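Local structure of transcriptional regulatory protein FIXJ (Sinorhizobium meliloti, 1DCK) at residues V6-D11 / F28-H33; V50-L55 / I79-H84. The protein activates transcription of nitrogen-fixation genes such as nifA and fixK once switched on by FixL, a task for which this receiver domain takes up the signal. The protein carries 2 engineered substitutions. One frame throughout, in Å; residues are numbered along the deposited sequence.

Overall arrangement
Both contacts are parallel strand pairs in the five-stranded sheet of the receiver domain, whose strand order is 2-1-3-4-5. Contact 1 joins edge strand 29-33 to strand 5-9, and contact 2 joins strands 49-54 and 78-82; their centres lie about 11 Å apart. Along the chain contact 1 closes before contact 2 opens, each bridged by a helix, 13-25 and 62-71 respectively. Strands 5-9 and 49-54 are themselves neighbours, stitched by His7 N to Val50 O at 2.7 Å. Asp11 after the first strand and Asp54 at the end of the third thus meet at one manganese ion in the domain's magnesium site, with Asp54 also the predicted phosphorylation site.

Contact 1. Residues V6-D11 / F28-H33; sequences VHIVDD and FAVKMH. With MN (manganese (II) ion), chain C.
Val6 and Ile8 are laced to the edge strand by four backbone hydrogen bonds, two each. Val6 N donates to Ala29 O at 2.8 Å and Lys31 N to Val6 O; Ile8 N then donates to Lys31 O, and His33 N reaches Ile8 O at 2.9 Å. The strands run parallel, their axes 24° apart, as the two strands of a right-handed beta-alpha-beta crossover through helix 13-25.

The polar side-chain link lies on the face of His7, Lys31 and His33. His7 ND1 and His33 NE2 share a hydrogen bond of 2.9 Å in which either may donate. The rings meet at their edges, neither lying over the other's face, with their planes at 43°, and His7 ND1 lies in the plane of the His33 ring. His33 CG stands anti to its carbonyl carbon (chi1 -60°), which turns the imidazole back towards strand 5-9, with Ile8 O at its edge and NE2 at His7. The aliphatic part of Lys31 passes the His7 ring at its edge, CD 3.8 Å from CE1, while Phe42 receives the lysine in a cation-pi contact and also meets the His33 ring.

Apolar contacts occupy the other face, towards helices 13-25 and 108-119. Ile8 CD1 presses tightly on Val30 CG1 at 3.5 Å, and Val6 CG2 approaches the Phe28 ring obliquely, 3.8 Å from CD2.

Beyond the paired strand come the acidic residues of the metal site. Asp11 OD1 binds manganese at 2.4 Å, and Asp10 OD1 accepts a bond from a water that is itself a ligand; Asp54 and Arg56 O supply the other protein ligands. Since the histidine pair needs a proton on one nitrogen and a lone pair on the other, the two rings are unlikely to be doubly protonated together.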
# COMPACT_ATOMS: atom_id res chain seq x y z
N VAL A 6 8.37 1.49 -3.50
CA VAL A 6 7.25 1.40 -2.58
C VAL A 6 6.26 2.52 -2.97
O VAL A 6 6.59 3.70 -2.87
CB VAL A 6 7.73 1.62 -1.12
CG1 VAL A 6 6.54 1.54 -0.12
CG2 VAL A 6 8.83 0.60 -0.74
N HIS A 7 5.08 2.14 -3.45
CA HIS A 7 4.03 3.10 -3.83
C HIS A 7 3.10 3.34 -2.65
O HIS A 7 2.59 2.40 -2.03
CB HIS A 7 3.26 2.60 -5.08
CG HIS A 7 4.14 2.43 -6.28
ND1 HIS A 7 4.42 3.46 -7.15
CD2 HIS A 7 4.90 1.38 -6.69
CE1 HIS A 7 5.33 3.06 -8.03
NE2 HIS A 7 5.63 1.80 -7.77
N ILE A 8 2.92 4.59 -2.29
CA ILE A 8 2.10 4.93 -1.15
C ILE A 8 0.81 5.67 -1.57
O ILE A 8 0.83 6.57 -2.40
CB ILE A 8 2.89 5.83 -0.17
CG1 ILE A 8 4.18 5.11 0.29
CG2 ILE A 8 2.02 6.23 1.06
CD1 ILE A 8 5.08 6.00 1.07
N VAL A 9 -0.32 5.24 -1.00
CA VAL A 9 -1.61 5.87 -1.26
C VAL A 9 -2.29 6.12 0.08
O VAL A 9 -2.41 5.19 0.89
CB VAL A 9 -2.56 4.97 -2.08
CG1 VAL A 9 -3.88 5.69 -2.27
CG2 VAL A 9 -1.97 4.57 -3.40
N ASP A 10 -2.68 7.37 0.32
CA ASP A 10 -3.38 7.77 1.55
C ASP A 10 -4.25 8.99 1.22
O ASP A 10 -3.88 9.80 0.39
CB ASP A 10 -2.39 8.14 2.65
CG ASP A 10 -2.99 8.04 4.05
OD1 ASP A 10 -4.20 8.32 4.26
OD2 ASP A 10 -2.23 7.64 4.96
N ASP A 11 -5.41 9.10 1.86
CA ASP A 11 -6.28 10.24 1.61
C ASP A 11 -5.81 11.46 2.41
O ASP A 11 -5.96 12.58 1.95
CB ASP A 11 -7.74 9.91 1.94
CG ASP A 11 -7.97 9.71 3.42
OD1 ASP A 11 -7.48 8.70 3.96
OD2 ASP A 11 -8.63 10.57 4.04
N PHE A 28 14.53 3.33 1.18
CA PHE A 28 13.64 2.73 0.17
C PHE A 28 13.39 3.70 -0.99
O PHE A 28 13.45 4.92 -0.80
CB PHE A 28 12.26 2.40 0.77
CG PHE A 28 12.27 1.30 1.77
CD1 PHE A 28 12.57 1.55 3.11
CD2 PHE A 28 11.94 0.00 1.38
CE1 PHE A 28 12.55 0.53 4.06
CE2 PHE A 28 11.91 -1.04 2.32
CZ PHE A 28 12.22 -0.77 3.66
N ALA A 29 13.16 3.16 -2.18
CA ALA A 29 12.78 4.00 -3.31
C ALA A 29 11.27 4.13 -3.04
O ALA A 29 10.57 3.12 -2.85
CB ALA A 29 13.03 3.29 -4.63
N VAL A 30 10.79 5.36 -2.97
CA VAL A 30 9.39 5.61 -2.64
C VAL A 30 8.70 6.56 -3.59
O VAL A 30 9.29 7.52 -4.05
CB VAL A 30 9.31 6.25 -1.21
CG1 VAL A 30 7.87 6.61 -0.88
CG2 VAL A 30 9.86 5.31 -0.15
N LYS A 31 7.44 6.30 -3.88
CA LYS A 31 6.65 7.17 -4.74
C LYS A 31 5.28 7.40 -4.07
O LYS A 31 4.55 6.43 -3.79
CB LYS A 31 6.44 6.53 -6.13
CG LYS A 31 5.67 7.44 -7.12
CD LYS A 31 5.59 6.81 -8.50
CE LYS A 31 4.80 7.69 -9.51
NZ LYS A 31 5.53 8.88 -10.03
N MET A 32 4.96 8.66 -3.80
CA MET A 32 3.70 9.05 -3.18
C MET A 32 2.67 9.38 -4.26
O MET A 32 2.94 10.16 -5.16
CB MET A 32 3.89 10.33 -2.35
CG MET A 32 3.80 10.17 -0.85
SD MET A 32 3.59 11.77 0.02
CE MET A 32 5.14 12.63 -0.48
N HIS A 33 1.48 8.81 -4.15
CA HIS A 33 0.41 9.10 -5.11
C HIS A 33 -0.63 9.98 -4.43
O HIS A 33 -0.88 9.86 -3.24
CB HIS A 33 -0.19 7.81 -5.65
CG HIS A 33 0.81 6.95 -6.35
ND1 HIS A 33 0.92 6.92 -7.72
CD2 HIS A 33 1.75 6.10 -5.87
CE1 HIS A 33 1.89 6.08 -8.05
NE2 HIS A 33 2.41 5.57 -6.95
MN MN C . -8.05 7.24 5.80
O HOH W 1 -5.78 7.90 6.66

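Contact 2. Residues V50-L55 / I79-H84; sequences VLVTDL and IVITGH. With MN (manganese (II) ion), chain C.
Val52, Thr53 and Asp54 pair in parallel with Ile79, Val80 and Ile81, the strand axes 20° apart, through hydrogen bonds from Ile79 N to Leu51 O, Thr53 N to Ile79 O and Ile81 N to Thr53 O (2.8 Å), with a weak, bent one from Leu55 N to Ile81 O. On the face of Val52 and Ile81, Val52 CG1 meets the extended end of Ile81, CD1, at 3.7 Å, and Ile115 of helix 108-119 packs against the valine. On the opposite face Thr53 and Val80 point the same way next to each other, their CG2 methyls 4.1 Å apart, covered by helix 62-71. Here the central strand of a CheY-like receiver domain, 49-54, is joined to its neighbour 78-82 by a beta-alpha-beta crossover through that helix, and Asp54, the predicted phosphorylation site, sits at the carboxyl end of the first. Its CG stands anti to the backbone N (chi1 -174°), bringing OD1 to manganese at 2.5 Å, while OD2 forms a long, weak ion pair with Lys104. Thr53 OG1 donates to Asp54 O at 2.8 Å, tying the strand end that carries the aspartate. A valine in place of Thr53 has no hydroxyl to give, and the Asp54 carbonyl would probably be left without this partner and the strand end less firmly tied. Leu55 CD1 ends the contact, touching Thr82 CG2 at 3.6 Å and Val80 CG1 at 3.8 Å.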
# COMPACT_ATOMS: atom_id res chain seq x y z
N VAL A 50 5.73 -2.33 -5.03
CA VAL A 50 4.89 -2.81 -3.92
C VAL A 50 3.95 -1.64 -3.58
O VAL A 50 4.35 -0.47 -3.70
CB VAL A 50 5.78 -3.17 -2.67
CG1 VAL A 50 4.95 -3.30 -1.42
CG2 VAL A 50 6.52 -4.50 -2.91
N LEU A 51 2.73 -1.93 -3.15
CA LEU A 51 1.77 -0.89 -2.78
C LEU A 51 1.44 -0.89 -1.28
O LEU A 51 1.24 -1.94 -0.69
CB LEU A 51 0.47 -1.07 -3.57
CG LEU A 51 -0.76 -0.26 -3.13
CD1 LEU A 51 -0.56 1.22 -3.41
CD2 LEU A 51 -1.98 -0.79 -3.93
N VAL A 52 1.46 0.29 -0.66
CA VAL A 52 1.09 0.42 0.73
C VAL A 52 -0.08 1.41 0.65
O VAL A 52 0.11 2.58 0.29
CB VAL A 52 2.20 1.01 1.60
CG1 VAL A 52 1.72 1.11 3.06
CG2 VAL A 52 3.43 0.10 1.56
N THR A 53 -1.29 0.92 0.90
CA THR A 53 -2.46 1.78 0.81
C THR A 53 -3.30 1.87 2.05
O THR A 53 -3.36 0.94 2.86
CB THR A 53 -3.40 1.38 -0.38
OG1 THR A 53 -4.62 2.14 -0.31
CG2 THR A 53 -3.75 -0.07 -0.34
N ASP A 54 -3.93 3.02 2.24
CA ASP A 54 -4.81 3.18 3.38
C ASP A 54 -6.14 2.50 2.99
O ASP A 54 -6.44 2.37 1.80
CB ASP A 54 -5.00 4.64 3.71
CG ASP A 54 -5.79 4.84 4.98
OD1 ASP A 54 -6.97 5.15 4.85
OD2 ASP A 54 -5.24 4.63 6.10
N LEU A 55 -6.92 2.04 3.96
CA LEU A 55 -8.19 1.40 3.64
C LEU A 55 -9.35 2.40 3.57
O LEU A 55 -9.98 2.55 2.52
CB LEU A 55 -8.53 0.28 4.63
CG LEU A 55 -9.53 -0.73 4.06
CD1 LEU A 55 -9.38 -2.03 4.82
CD2 LEU A 55 -10.99 -0.24 4.10
N ILE A 79 0.05 -4.02 0.85
CA ILE A 79 -0.03 -4.02 2.30
C ILE A 79 -1.17 -3.03 2.52
O ILE A 79 -1.20 -1.97 1.90
CB ILE A 79 1.26 -3.47 2.97
CG1 ILE A 79 2.47 -4.38 2.72
CG2 ILE A 79 1.05 -3.28 4.44
CD1 ILE A 79 2.16 -5.84 2.91
N VAL A 80 -2.15 -3.37 3.36
CA VAL A 80 -3.26 -2.44 3.59
C VAL A 80 -3.21 -1.93 5.02
O VAL A 80 -3.08 -2.71 5.95
CB VAL A 80 -4.64 -3.09 3.26
CG1 VAL A 80 -5.79 -2.16 3.63
CG2 VAL A 80 -4.72 -3.41 1.77
N ILE A 81 -3.20 -0.61 5.19
CA ILE A 81 -3.17 -0.01 6.52
C ILE A 81 -4.64 0.19 6.95
O ILE A 81 -5.40 0.88 6.29
CB ILE A 81 -2.42 1.34 6.51
CG1 ILE A 81 -0.95 1.11 6.13
CG2 ILE A 81 -2.53 2.00 7.87
CD1 ILE A 81 -0.11 2.41 6.00
N THR A 82 -5.03 -0.43 8.05
CA THR A 82 -6.41 -0.35 8.50
C THR A 82 -6.56 0.47 9.77
O THR A 82 -5.62 0.59 10.57
CB THR A 82 -6.98 -1.77 8.71
OG1 THR A 82 -6.17 -2.47 9.67
CG2 THR A 82 -6.94 -2.57 7.38
N GLY A 83 -7.75 1.04 9.94
CA GLY A 83 -8.04 1.84 11.12
C GLY A 83 -7.88 1.08 12.42
O GLY A 83 -8.04 -0.13 12.49
N HIS A 84 -7.52 1.82 13.47
CA HIS A 84 -7.33 1.25 14.79
C HIS A 84 -8.54 0.41 15.22
O HIS A 84 -9.68 0.90 15.20
CB HIS A 84 -7.07 2.35 15.81
CG HIS A 84 -6.84 1.83 17.20
ND1 HIS A 84 -5.69 1.15 17.55
CD2 HIS A 84 -7.62 1.85 18.30
CE1 HIS A 84 -5.79 0.76 18.81
NE2 HIS A 84 -6.95 1.17 19.29
MN MN C . -8.05 7.24 5.80
O HOH W 1 -5.78 7.90 6.66